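Trichothecene 15-O-acetyltransferase TRI3 (Fusarium sporotrichioides, PDB 3FOT) acts as a BAHD-superfamily acetyltransferase that acetylates the 15-hydroxyl of trichothecene intermediates on the way to T-2 toxin. Local coordinates at residues M77-L82 with W120-I125; A85-P90 with I226-P231; A258-Y263 with H414-S419. All coordinates share one frame; numbering follows the deposited sequence.

In the fold
From the N terminus, helix 71-88 enters two contacts in turn. Interaction 1 closes a loop of 37 residues by bringing helix 114-124 and the start of strand 125-129 against 77-82. Interaction 2 opens before that loop is complete and ends well beyond it, joining the end of the same helix to the loop segment 226-231, so the two contacts cross along the chain. Their centres lie about 16 Å apart and they touch through the cation-pi contact of Arg86 with Trp120. Interaction 3 follows in series, closing a 150-residue loop between helices 246-264 and 406-423; its centre is about 38 Å from that of interaction 1, on the opposite side of the chain's centre.

Interaction 1: M77-L82 with W120-I125; sequences MFELAL and WARGCI
Leu82 of helix 71-88 carries most of the apolar part of this contact, reaching three residues of helix 114-124 and the first residue of strand 125-129. Leu82 CG, anti to its backbone N (chi1 -179°), is carried toward the indole and comes 3.5 Å from Trp120 CH2, at the six-membered end. The approach to the ring is oblique, and the two side chains cross at about a right angle. Both Leu82 methyls stay beside Trp120 CH2, and Leu82 CD2 additionally extends to Cys124 CB, 3.6 Å away, to Ile125 CD1 and, more loosely, to Ala121 CB. The backbones come nearest where the small Ala121 faces Glu79, its CB 3.7 Å from Glu79 O. The axes of the two helix segments approach to 8.8 Å, their directions 126° apart.

The polar residues also meet largely through carbon. Glu79 runs extended beyond CG, laying CG 3.9 Å from Ile125 CG1 and OE2 3.6 Å from Arg122 CA. Its carboxylate forms no salt bridge with Arg122: Glu79 OE1 and Arg122 NE stay 4.9 Å apart, with carboxylate and guanidinium planes 81° apart. Each charge instead has a partner earlier in its own helix, Lys75 for Glu79 and Asp119 for Arg122.

Lys75 NZ also hydrogen-bonds to Ile125 O, tying helix 71-88 to the start of edge strand 125-129. Leu159 on the adjacent strand 158-163 packs on Phe78 and Ile125, while Phe197 of helix 191-205 touches Leu82, placing the contact between that helix and the edge of the six-stranded mixed sheet.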
ATOM      1  N   MET A  77     -11.925   8.166  21.773  1.00 10.41           N
ATOM      2  CA  MET A  77     -12.482   8.793  20.552  1.00 11.40           C
ATOM      3  C   MET A  77     -12.255   7.915  19.306  1.00  9.79           C
ATOM      4  O   MET A  77     -13.134   7.784  18.445  1.00  9.76           O
ATOM      5  CB  MET A  77     -11.852  10.177  20.337  1.00 11.64           C
ATOM      6  CG  MET A  77     -12.149  11.213  21.453  1.00 13.98           C
ATOM      7  SD  MET A  77     -10.998  12.594  21.238  1.00 20.35           S
ATOM      8  CE  MET A  77     -10.696  13.142  22.882  1.00 18.26           C
ATOM      9  N   PHE A  78     -11.082   7.299  19.213  1.00  8.94           N
ATOM     10  CA  PHE A  78     -10.791   6.450  18.039  1.00  8.84           C
ATOM     11  C   PHE A  78     -11.550   5.129  18.087  1.00  8.82           C
ATOM     12  O   PHE A  78     -11.836   4.526  17.061  1.00  9.02           O
ATOM     13  CB  PHE A  78      -9.289   6.232  17.889  1.00  8.69           C
ATOM     14  CG  PHE A  78      -8.631   7.296  17.070  1.00  8.58           C
ATOM     15  CD1 PHE A  78      -8.787   7.321  15.679  1.00 10.88           C
ATOM     16  CD2 PHE A  78      -7.899   8.294  17.673  1.00  7.80           C
ATOM     17  CE1 PHE A  78      -8.189   8.341  14.914  1.00 10.69           C
ATOM     18  CE2 PHE A  78      -7.304   9.318  16.934  1.00  9.73           C
ATOM     19  CZ  PHE A  78      -7.434   9.338  15.558  1.00  9.89           C
ATOM     20  N   GLU A  79     -11.885   4.672  19.284  1.00  9.44           N
ATOM     21  CA  GLU A  79     -12.745   3.489  19.402  1.00  8.70           C
ATOM     22  C   GLU A  79     -14.123   3.803  18.818  1.00  8.97           C
ATOM     23  O   GLU A  79     -14.695   3.012  18.058  1.00  8.82           O
ATOM     24  CB  GLU A  79     -12.871   3.061  20.864  1.00  9.15           C
ATOM     25  CG  GLU A  79     -11.622   2.365  21.424  1.00  9.38           C
ATOM     26  CD  GLU A  79     -11.748   2.202  22.931  1.00 14.39           C
ATOM     27  OE1 GLU A  79     -12.841   2.478  23.463  1.00 19.07           O
ATOM     28  OE2 GLU A  79     -10.772   1.803  23.590  1.00 12.93           O
ATOM     29  N   LEU A  80     -14.647   4.969  19.169  1.00  9.47           N
ATOM     30  CA  LEU A  80     -15.941   5.445  18.661  1.00  9.58           C
ATOM     31  C   LEU A  80     -15.905   5.625  17.129  1.00  9.04           C
ATOM     32  O   LEU A  80     -16.787   5.144  16.422  1.00  9.11           O
ATOM     33  CB  LEU A  80     -16.330   6.743  19.379  1.00 10.16           C
ATOM     34  CG  LEU A  80     -16.678   6.533  20.861  1.00 11.32           C
ATOM     35  CD1 LEU A  80     -16.781   7.882  21.561  1.00 13.43           C
ATOM     36  CD2 LEU A  80     -17.979   5.759  21.011  1.00 14.56           C
ATOM     37  N   ALA A  81     -14.866   6.289  16.629  1.00  7.98           N
ATOM     38  CA  ALA A  81     -14.638   6.440  15.211  1.00  7.54           C
ATOM     39  C   ALA A  81     -14.534   5.091  14.496  1.00  8.35           C
ATOM     40  O   ALA A  81     -15.053   4.936  13.395  1.00  9.15           O
ATOM     41  CB  ALA A  81     -13.366   7.284  14.966  1.00  7.85           C
ATOM     42  N   LEU A  82     -13.841   4.133  15.099  1.00  7.75           N
ATOM     43  CA  LEU A  82     -13.625   2.836  14.448  1.00  8.59           C
ATOM     44  C   LEU A  82     -14.945   2.064  14.311  1.00  9.49           C
ATOM     45  O   LEU A  82     -15.207   1.366  13.306  1.00  9.79           O
ATOM     46  CB  LEU A  82     -12.620   2.012  15.249  1.00  8.39           C
ATOM     47  CG  LEU A  82     -12.268   0.641  14.677  1.00  8.69           C
ATOM     48  CD1 LEU A  82     -11.702   0.708  13.233  1.00  8.37           C
ATOM     49  CD2 LEU A  82     -11.256  -0.010  15.610  1.00 10.40           C
ATOM     50  N   TRP A 120     -14.687  -5.393  20.438  1.00 12.14           N
ATOM     51  CA  TRP A 120     -13.844  -5.503  19.257  1.00 11.74           C
ATOM     52  C   TRP A 120     -13.048  -4.194  19.013  1.00 10.98           C
ATOM     53  O   TRP A 120     -11.830  -4.236  18.839  1.00 11.69           O
ATOM     54  CB  TRP A 120     -14.657  -5.885  17.998  1.00 10.94           C
ATOM     55  CG  TRP A 120     -13.904  -5.614  16.711  1.00 10.78           C
ATOM     56  CD1 TRP A 120     -12.955  -6.403  16.124  1.00 10.71           C
ATOM     57  CD2 TRP A 120     -14.001  -4.423  15.898  1.00 11.33           C
ATOM     58  NE1 TRP A 120     -12.465  -5.785  14.991  1.00 10.77           N
ATOM     59  CE2 TRP A 120     -13.101  -4.580  14.819  1.00  9.69           C
ATOM     60  CE3 TRP A 120     -14.773  -3.255  15.977  1.00  9.63           C
ATOM     61  CZ2 TRP A 120     -12.923  -3.591  13.834  1.00 10.20           C
ATOM     62  CZ3 TRP A 120     -14.622  -2.267  14.974  1.00  9.21           C
ATOM     63  CH2 TRP A 120     -13.689  -2.449  13.919  1.00  8.76           C
ATOM     64  N   ALA A 121     -13.741  -3.061  18.980  1.00 11.64           N
ATOM     65  CA  ALA A 121     -13.074  -1.762  18.724  1.00 10.87           C
ATOM     66  C   ALA A 121     -12.016  -1.422  19.791  1.00 11.92           C
ATOM     67  O   ALA A 121     -10.899  -1.012  19.472  1.00 10.74           O
ATOM     68  CB  ALA A 121     -14.124  -0.636  18.587  1.00 11.48           C
ATOM     69  N   ARG A 122     -12.358  -1.645  21.065  1.00 13.26           N
ATOM     70  CA  ARG A 122     -11.385  -1.450  22.145  1.00 14.34           C
ATOM     71  C   ARG A 122     -10.121  -2.287  21.927  1.00 13.34           C
ATOM     72  O   ARG A 122      -8.981  -1.825  22.173  1.00 13.18           O
ATOM     73  CB  ARG A 122     -12.069  -1.773  23.480  1.00 14.74           C
ATOM     74  CG  ARG A 122     -11.175  -1.713  24.706  1.00 18.16           C
ATOM     75  CD  ARG A 122     -11.937  -2.225  25.943  1.00 18.02           C
ATOM     76  NE  ARG A 122     -13.325  -1.764  25.925  1.00 23.95           N
ATOM     77  CZ  ARG A 122     -14.372  -2.580  25.930  1.00 26.70           C
ATOM     78  NH1 ARG A 122     -14.184  -3.903  26.007  1.00 27.77           N
ATOM     79  NH2 ARG A 122     -15.599  -2.073  25.894  1.00 27.48           N
ATOM     80  N   GLY A 123     -10.311  -3.516  21.436  1.00 11.97           N
ATOM     81  CA  GLY A 123      -9.220  -4.440  21.153  1.00 12.48           C
ATOM     82  C   GLY A 123      -8.284  -4.010  20.033  1.00 11.88           C
ATOM     83  O   GLY A 123      -7.164  -4.523  19.938  1.00 11.92           O
ATOM     84  N   CYS A 124      -8.747  -3.077  19.185  1.00 10.98           N
ATOM     85  CA  CYS A 124      -7.978  -2.632  18.035  1.00 11.17           C
ATOM     86  C   CYS A 124      -7.217  -1.320  18.244  1.00 10.73           C
ATOM     87  O   CYS A 124      -6.455  -0.916  17.365  1.00 10.79           O
ATOM     88  CB  CYS A 124      -8.896  -2.420  16.826  1.00 10.69           C
ATOM     89  SG  CYS A 124      -9.613  -3.927  16.178  1.00 13.49           S
ATOM     90  N   ILE A 125      -7.429  -0.655  19.376  1.00 10.77           N
ATOM     91  CA  ILE A 125      -6.806   0.655  19.580  1.00 10.48           C
ATOM     92  C   ILE A 125      -5.942   0.578  20.824  1.00 11.25           C
ATOM     93  O   ILE A 125      -6.425   0.193  21.888  1.00 11.31           O
ATOM     94  CB  ILE A 125      -7.856   1.779  19.783  1.00 11.47           C
ATOM     95  CG1 ILE A 125      -8.927   1.789  18.678  1.00 12.88           C
ATOM     96  CG2 ILE A 125      -7.168   3.143  19.928  1.00  9.85           C
ATOM     97  CD1 ILE A 125      -8.445   2.175  17.320  1.00 16.95           C
TER

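Interaction 2: A85-P90 with I226-P231; sequences ARFEHP and IKNLSP
Phe87 and Asn228 join a helix C-terminus, that of helix 71-88, to the short 3-10 turn 226-228 packed on it, with a side-chain amide donating to a carbonyl of the last helical turn. Asn228 ND2 makes this hydrogen bond to Phe87 O over 2.8 Å, with an N-H...O angle of 163°. The acceptor lies close to the amide plane, 9° out of it, whereas the donor is tilted 30° from the carbonyl plane. Such a donor at the C-terminal end of a helix would be expected to ease the partial negative charge gathered there. Asn228 CB also packs against the next carbonyl, Glu88 O, at 3.4 Å.

Apolar packing continues beyond Glu88, where His89 leaves helical geometry. Pro90 CB lies 3.8 Å from Leu229 CD2, and Pro90 CD rests on the backbone at Asn228 C, 3.7 Å away. Tyr108 of strand 105-109 touches both Pro90 and Leu229, so strand, helix end and loop converge here.

A water adds a third link. It donates to Asn228 O at 2.7 Å from its own oxygen, and lies in the plane of the His89 imidazole at its edge, 2.8 Å from ND1.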
ATOM      1  N   ALA A  85     -16.692   3.566  11.492  1.00  8.92           N
ATOM      2  CA  ALA A  85     -15.978   3.208  10.273  1.00  9.40           C
ATOM      3  C   ALA A  85     -16.287   1.764   9.874  1.00  9.69           C
ATOM      4  O   ALA A  85     -16.377   1.458   8.685  1.00 11.41           O
ATOM      5  CB  ALA A  85     -14.496   3.414  10.446  1.00  8.86           C
ATOM      6  N   ARG A  86     -16.470   0.897  10.867  1.00  9.87           N
ATOM      7  CA  ARG A  86     -16.811  -0.506  10.629  1.00  9.88           C
ATOM      8  C   ARG A  86     -18.162  -0.575   9.937  1.00 10.58           C
ATOM      9  O   ARG A  86     -18.354  -1.368   9.017  1.00  9.78           O
ATOM     10  CB  ARG A  86     -16.856  -1.315  11.934  1.00  9.41           C
ATOM     11  CG  ARG A  86     -17.271  -2.792  11.659  1.00  9.86           C
ATOM     12  CD  ARG A  86     -17.115  -3.669  12.854  1.00  9.28           C
ATOM     13  NE  ARG A  86     -17.551  -5.041  12.591  1.00  9.15           N
ATOM     14  CZ  ARG A  86     -17.242  -6.092  13.342  1.00 11.14           C
ATOM     15  NH1 ARG A  86     -16.454  -5.968  14.410  1.00 11.55           N
ATOM     16  NH2 ARG A  86     -17.715  -7.301  13.004  1.00 11.61           N
ATOM     17  N   PHE A  87     -19.092   0.274  10.380  1.00 10.65           N
ATOM     18  CA  PHE A  87     -20.389   0.380   9.723  1.00 11.76           C
ATOM     19  C   PHE A  87     -20.292   0.830   8.270  1.00 12.39           C
ATOM     20  O   PHE A  87     -20.898   0.225   7.396  1.00 12.80           O
ATOM     21  CB  PHE A  87     -21.358   1.276  10.499  1.00 11.98           C
ATOM     22  CG  PHE A  87     -22.770   1.111  10.054  1.00 12.82           C
ATOM     23  CD1 PHE A  87     -23.553   0.094  10.599  1.00 13.90           C
ATOM     24  CD2 PHE A  87     -23.296   1.914   9.037  1.00 15.81           C
ATOM     25  CE1 PHE A  87     -24.875  -0.098  10.159  1.00 16.42           C
ATOM     26  CE2 PHE A  87     -24.620   1.717   8.587  1.00 17.02           C
ATOM     27  CZ  PHE A  87     -25.391   0.713   9.168  1.00 15.05           C
ATOM     28  N   GLU A  88     -19.490   1.864   8.007  1.00 12.15           N
ATOM     29  CA  GLU A  88     -19.290   2.352   6.649  1.00 12.79           C
ATOM     30  C   GLU A  88     -18.532   1.358   5.764  1.00 11.76           C
ATOM     31  O   GLU A  88     -18.881   1.175   4.580  1.00 11.25           O
ATOM     32  CB  GLU A  88     -18.495   3.651   6.681  1.00 11.72           C
ATOM     33  CG  GLU A  88     -19.218   4.834   7.335  1.00 14.25           C
ATOM     34  CD  GLU A  88     -18.525   6.161   7.029  1.00 15.05           C
ATOM     35  OE1 GLU A  88     -17.497   6.169   6.310  1.00 20.12           O
ATOM     36  OE2 GLU A  88     -19.036   7.214   7.464  1.00 17.78           O
ATOM     37  N   HIS A  89     -17.483   0.762   6.327  1.00 11.27           N
ATOM     38  CA  HIS A  89     -16.516  -0.052   5.574  1.00 10.99           C
ATOM     39  C   HIS A  89     -16.065  -1.257   6.401  1.00 11.10           C
ATOM     40  O   HIS A  89     -15.020  -1.241   7.045  1.00 10.01           O
ATOM     41  CB  HIS A  89     -15.349   0.815   5.089  1.00 11.76           C
ATOM     42  CG  HIS A  89     -15.809   1.953   4.236  1.00 11.90           C
ATOM     43  ND1 HIS A  89     -16.460   1.750   3.039  1.00 13.22           N
ATOM     44  CD2 HIS A  89     -15.787   3.289   4.433  1.00 15.24           C
ATOM     45  CE1 HIS A  89     -16.792   2.916   2.518  1.00 14.35           C
ATOM     46  NE2 HIS A  89     -16.394   3.866   3.344  1.00 14.54           N
ATOM     47  N   PRO A  90     -16.891  -2.307   6.402  1.00 10.75           N
ATOM     48  CA  PRO A  90     -16.613  -3.465   7.272  1.00 10.59           C
ATOM     49  C   PRO A  90     -15.388  -4.314   6.933  1.00 10.04           C
ATOM     50  O   PRO A  90     -15.112  -5.279   7.659  1.00 10.71           O
ATOM     51  CB  PRO A  90     -17.896  -4.315   7.203  1.00 11.00           C
ATOM     52  CG  PRO A  90     -18.844  -3.579   6.269  1.00 12.55           C
ATOM     53  CD  PRO A  90     -18.153  -2.412   5.645  1.00 11.40           C
ATOM     54  N   ILE A 226     -23.551  -5.127   6.416  1.00 12.26           N
ATOM     55  CA  ILE A 226     -23.145  -6.198   5.487  1.00 13.12           C
ATOM     56  C   ILE A 226     -23.202  -5.709   4.042  1.00 13.75           C
ATOM     57  O   ILE A 226     -22.276  -5.950   3.261  1.00 13.60           O
ATOM     58  CB  ILE A 226     -23.959  -7.493   5.733  1.00 12.89           C
ATOM     59  CG1 ILE A 226     -23.549  -8.091   7.084  1.00 15.12           C
ATOM     60  CG2 ILE A 226     -23.750  -8.517   4.606  1.00 13.70           C
ATOM     61  CD1 ILE A 226     -24.473  -9.146   7.584  1.00 17.01           C
ATOM     62  N   LYS A 227     -24.259  -4.970   3.700  1.00 13.48           N
ATOM     63  CA  LYS A 227     -24.396  -4.430   2.352  1.00 15.20           C
ATOM     64  C   LYS A 227     -23.334  -3.363   2.014  1.00 14.77           C
ATOM     65  O   LYS A 227     -23.233  -2.942   0.853  1.00 13.46           O
ATOM     66  CB  LYS A 227     -25.791  -3.847   2.149  1.00 14.98           C
ATOM     67  CG  LYS A 227     -26.111  -2.669   3.077  1.00 16.86           C
ATOM     68  CD  LYS A 227     -27.555  -2.177   2.849  1.00 17.76           C
ATOM     69  CE  LYS A 227     -27.909  -1.070   3.829  1.00 22.83           C
ATOM     70  NZ  LYS A 227     -28.198  -1.619   5.191  1.00 22.04           N
ATOM     71  N   ASN A 228     -22.572  -2.934   3.028  1.00 13.90           N
ATOM     72  CA  ASN A 228     -21.526  -1.909   2.833  1.00 14.65           C
ATOM     73  C   ASN A 228     -20.149  -2.488   2.516  1.00 14.46           C
ATOM     74  O   ASN A 228     -19.230  -1.744   2.150  1.00 14.74           O
ATOM     75  CB  ASN A 228     -21.438  -0.974   4.050  1.00 14.10           C
ATOM     76  CG  ASN A 228     -22.656  -0.079   4.189  1.00 16.01           C
ATOM     77  OD1 ASN A 228     -23.368   0.175   3.215  1.00 15.76           O
ATOM     78  ND2 ASN A 228     -22.863   0.457   5.388  1.00 15.55           N
ATOM     79  N   LEU A 229     -19.996  -3.803   2.695  1.00 14.19           N
ATOM     80  CA  LEU A 229     -18.817  -4.499   2.174  1.00 13.79           C
ATOM     81  C   LEU A 229     -18.625  -4.175   0.682  1.00 14.09           C
ATOM     82  O   LEU A 229     -19.596  -4.069  -0.078  1.00 13.58           O
ATOM     83  CB  LEU A 229     -18.955  -6.003   2.367  1.00 14.17           C
ATOM     84  CG  LEU A 229     -18.799  -6.607   3.758  1.00 14.03           C
ATOM     85  CD1 LEU A 229     -19.396  -8.022   3.811  1.00 12.02           C
ATOM     86  CD2 LEU A 229     -17.329  -6.625   4.214  1.00 12.82           C
ATOM     87  N   SER A 230     -17.372  -3.991   0.263  1.00 14.54           N
ATOM     88  CA  SER A 230     -17.079  -3.728  -1.146  1.00 15.03           C
ATOM     89  C   SER A 230     -17.600  -4.942  -1.914  1.00 14.83           C
ATOM     90  O   SER A 230     -17.434  -6.088  -1.467  1.00 14.91           O
ATOM     91  CB  SER A 230     -15.560  -3.529  -1.378  1.00 15.66           C
ATOM     92  OG  SER A 230     -15.126  -2.285  -0.808  1.00 15.91           O
ATOM     93  N   PRO A 231     -18.252  -4.702  -3.059  1.00 15.27           N
ATOM     94  CA  PRO A 231     -18.750  -5.847  -3.811  1.00 15.29           C
ATOM     95  C   PRO A 231     -17.608  -6.662  -4.432  1.00 15.35           C
ATOM     96  O   PRO A 231     -16.457  -6.174  -4.458  1.00 14.58           O
ATOM     97  CB  PRO A 231     -19.649  -5.196  -4.868  1.00 15.31           C
ATOM     98  CG  PRO A 231     -19.093  -3.826  -5.059  1.00 15.75           C
ATOM     99  CD  PRO A 231     -18.584  -3.418  -3.702  1.00 15.20           C
TER
HETATM  100  O   HOH W   1     -16.600  -0.947   2.144  1.00 11.93           O

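Interaction 3: A258-Y263 with H414-S419; sequences ALVANY and HNFEAS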
ATOM      1  N   ALA A 258       6.543 -12.942 -18.832  1.00 19.48           N
ATOM      2  CA  ALA A 258       7.380 -11.864 -18.273  1.00 19.31           C
ATOM      3  C   ALA A 258       7.646 -12.036 -16.775  1.00 19.53           C
ATOM      4  O   ALA A 258       8.765 -11.785 -16.290  1.00 19.24           O
ATOM      5  CB  ALA A 258       6.764 -10.516 -18.523  1.00 19.18           C
ATOM      6  N   LEU A 259       6.615 -12.465 -16.049  1.00 18.90           N
ATOM      7  CA  LEU A 259       6.736 -12.717 -14.624  1.00 19.16           C
ATOM      8  C   LEU A 259       7.789 -13.763 -14.326  1.00 19.59           C
ATOM      9  O   LEU A 259       8.695 -13.549 -13.519  1.00 18.99           O
ATOM     10  CB  LEU A 259       5.376 -13.161 -14.083  1.00 19.65           C
ATOM     11  CG  LEU A 259       5.293 -13.515 -12.609  1.00 20.88           C
ATOM     12  CD1 LEU A 259       5.547 -12.244 -11.781  1.00 19.47           C
ATOM     13  CD2 LEU A 259       3.920 -14.089 -12.324  1.00 20.63           C
ATOM     14  N   VAL A 260       7.668 -14.906 -14.986  1.00 19.63           N
ATOM     15  CA  VAL A 260       8.558 -16.021 -14.733  1.00 20.99           C
ATOM     16  C   VAL A 260       9.977 -15.658 -15.129  1.00 20.82           C
ATOM     17  O   VAL A 260      10.912 -15.983 -14.401  1.00 21.25           O
ATOM     18  CB  VAL A 260       8.078 -17.298 -15.429  1.00 21.05           C
ATOM     19  CG1 VAL A 260       8.999 -18.494 -15.098  1.00 21.79           C
ATOM     20  CG2 VAL A 260       6.656 -17.610 -14.966  1.00 22.20           C
ATOM     21  N   ALA A 261      10.133 -14.975 -16.264  1.00 20.82           N
ATOM     22  CA  ALA A 261      11.448 -14.525 -16.719  1.00 21.47           C
ATOM     23  C   ALA A 261      12.068 -13.488 -15.796  1.00 21.78           C
ATOM     24  O   ALA A 261      13.288 -13.483 -15.617  1.00 22.29           O
ATOM     25  CB  ALA A 261      11.403 -13.993 -18.156  1.00 21.38           C
ATOM     26  N   ASN A 262      11.243 -12.602 -15.238  1.00 21.29           N
ATOM     27  CA  ASN A 262      11.740 -11.628 -14.262  1.00 21.52           C
ATOM     28  C   ASN A 262      12.320 -12.326 -13.030  1.00 21.39           C
ATOM     29  O   ASN A 262      13.301 -11.854 -12.469  1.00 21.26           O
ATOM     30  CB  ASN A 262      10.675 -10.601 -13.863  1.00 21.07           C
ATOM     31  CG  ASN A 262      11.205  -9.557 -12.867  1.00 22.40           C
ATOM     32  OD1 ASN A 262      12.175  -8.870 -13.147  1.00 24.36           O
ATOM     33  ND2 ASN A 262      10.565  -9.451 -11.703  1.00 20.80           N
ATOM     34  N   TYR A 263      11.723 -13.440 -12.608  1.00 21.79           N
ATOM     35  CA  TYR A 263      12.276 -14.200 -11.471  1.00 22.37           C
ATOM     36  C   TYR A 263      13.698 -14.701 -11.767  1.00 22.77           C
ATOM     37  O   TYR A 263      14.536 -14.787 -10.868  1.00 22.23           O
ATOM     38  CB  TYR A 263      11.375 -15.383 -11.078  1.00 22.46           C
ATOM     39  CG  TYR A 263      10.069 -15.009 -10.395  1.00 23.14           C
ATOM     40  CD1 TYR A 263      10.057 -14.229  -9.242  1.00 21.26           C
ATOM     41  CD2 TYR A 263       8.840 -15.471 -10.891  1.00 23.68           C
ATOM     42  CE1 TYR A 263       8.862 -13.893  -8.610  1.00 22.80           C
ATOM     43  CE2 TYR A 263       7.636 -15.146 -10.265  1.00 24.31           C
ATOM     44  CZ  TYR A 263       7.653 -14.350  -9.125  1.00 24.31           C
ATOM     45  OH  TYR A 263       6.481 -14.011  -8.482  1.00 25.74           O
ATOM     46  N   HIS A 414      -2.631 -12.787 -11.386  1.00 12.21           N
ATOM     47  CA  HIS A 414      -2.230 -12.809  -9.969  1.00 12.17           C
ATOM     48  C   HIS A 414      -2.665 -14.114  -9.278  1.00 12.07           C
ATOM     49  O   HIS A 414      -1.986 -14.598  -8.367  1.00 12.61           O
ATOM     50  CB  HIS A 414      -2.747 -11.576  -9.215  1.00 12.47           C
ATOM     51  CG  HIS A 414      -2.045 -10.301  -9.562  1.00 12.76           C
ATOM     52  ND1 HIS A 414      -2.656  -9.068  -9.457  1.00 11.31           N
ATOM     53  CD2 HIS A 414      -0.785 -10.059  -9.998  1.00 12.90           C
ATOM     54  CE1 HIS A 414      -1.802  -8.124  -9.809  1.00 11.91           C
ATOM     55  NE2 HIS A 414      -0.659  -8.697 -10.136  1.00 12.24           N
ATOM     56  N   ASN A 415      -3.785 -14.696  -9.700  1.00 13.17           N
ATOM     57  CA  ASN A 415      -4.086 -16.065  -9.245  1.00 13.44           C
ATOM     58  C   ASN A 415      -2.913 -17.012  -9.578  1.00 14.06           C
ATOM     59  O   ASN A 415      -2.457 -17.815  -8.746  1.00 14.37           O
ATOM     60  CB  ASN A 415      -5.356 -16.596  -9.888  1.00 13.94           C
ATOM     61  CG  ASN A 415      -6.625 -16.057  -9.254  1.00 15.62           C
ATOM     62  OD1 ASN A 415      -6.623 -15.506  -8.153  1.00 14.47           O
ATOM     63  ND2 ASN A 415      -7.739 -16.243  -9.959  1.00 14.04           N
ATOM     64  N   PHE A 416      -2.417 -16.896 -10.802  1.00 14.47           N
ATOM     65  CA  PHE A 416      -1.277 -17.703 -11.224  1.00 14.85           C
ATOM     66  C   PHE A 416      -0.030 -17.404 -10.374  1.00 14.23           C
ATOM     67  O   PHE A 416       0.678 -18.311  -9.928  1.00 14.31           O
ATOM     68  CB  PHE A 416      -0.993 -17.505 -12.712  1.00 15.42           C
ATOM     69  CG  PHE A 416       0.302 -18.123 -13.150  1.00 17.14           C
ATOM     70  CD1 PHE A 416       0.359 -19.482 -13.466  1.00 18.14           C
ATOM     71  CD2 PHE A 416       1.481 -17.367 -13.181  1.00 17.49           C
ATOM     72  CE1 PHE A 416       1.587 -20.073 -13.843  1.00 19.44           C
ATOM     73  CE2 PHE A 416       2.696 -17.945 -13.548  1.00 18.77           C
ATOM     74  CZ  PHE A 416       2.741 -19.303 -13.892  1.00 17.85           C
ATOM     75  N   GLU A 417       0.219 -16.120 -10.144  1.00 13.60           N
ATOM     76  CA  GLU A 417       1.383 -15.701  -9.383  1.00 13.03           C
ATOM     77  C   GLU A 417       1.382 -16.263  -7.945  1.00 12.86           C
ATOM     78  O   GLU A 417       2.423 -16.720  -7.428  1.00 12.15           O
ATOM     79  CB  GLU A 417       1.426 -14.178  -9.385  1.00 12.80           C
ATOM     80  CG  GLU A 417       2.681 -13.593  -8.813  1.00 14.32           C
ATOM     81  CD  GLU A 417       2.849 -12.136  -9.200  1.00 16.10           C
ATOM     82  OE1 GLU A 417       2.134 -11.646 -10.113  1.00 16.01           O
ATOM     83  OE2 GLU A 417       3.718 -11.491  -8.590  1.00 18.59           O
ATOM     84  N   ALA A 418       0.214 -16.255  -7.311  1.00 12.79           N
ATOM     85  CA  ALA A 418       0.056 -16.816  -5.967  1.00 12.58           C
ATOM     86  C   ALA A 418       0.411 -18.303  -5.933  1.00 13.23           C
ATOM     87  O   ALA A 418       1.151 -18.780  -5.048  1.00 12.73           O
ATOM     88  CB  ALA A 418      -1.375 -16.591  -5.477  1.00 13.31           C
ATOM     89  N   SER A 419      -0.079 -19.028  -6.935  1.00 13.91           N
ATOM     90  CA  SER A 419       0.224 -20.450  -7.072  1.00 14.46           C
ATOM     91  C   SER A 419       1.704 -20.695  -7.328  1.00 14.11           C
ATOM     92  O   SER A 419       2.302 -21.623  -6.736  1.00 14.26           O
ATOM     93  CB  SER A 419      -0.603 -21.019  -8.214  1.00 15.45           C
ATOM     94  OG  SER A 419      -1.893 -21.331  -7.736  1.00 20.25           O
TER
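The Phe416 ring takes helix 246-264 at its edge: Leu259 CD2 and Val260 CG2 both lie near the ring plane, Leu259 CD2 4.2 Å from Phe416 CD2 and Val260 CG2 4.2 Å from Phe416 CE2. The second ring, of Tyr263, stands almost perpendicular to the Glu417 carboxylate, their planes 83° apart, with Tyr263 OH 3.7 Å from Glu417 OE2. Outside the segments the Tyr263 ring meets Tyr420 with planes parallel and Phe428 edge-to-face. A third flat group, the His414 imidazole, has Glu417 OE1 at its edge and in its plane, 3.3 Å from His414 CD2.

Leu259 and Glu417 form the centre of the contact. The glutamate is extended beyond CG and crosses the leucine obliquely. Leu259 CD1 comes 3.7 Å from Glu417 CD, and Leu259 CD2 is 3.7 Å from Glu417 OE1. The helix segments are 11.7 Å apart, axis to axis, at 35°, so side chains rather than close backbones make the contact.

The direct contact is therefore van der Waals in nature, although a carboxylate lies at its heart. That group is satisfied nearby, by a hydrogen bond between Glu417 OE1 and Tyr255 OH on helix 246-264. Since His414 binds the substrate 15-deacetylcalonectrin, the geometry is consistent with Glu417 being a second-shell neighbour, held by the Tyr255 bond, packed against Leu259 and bordering the edge of the substrate-binding imidazole.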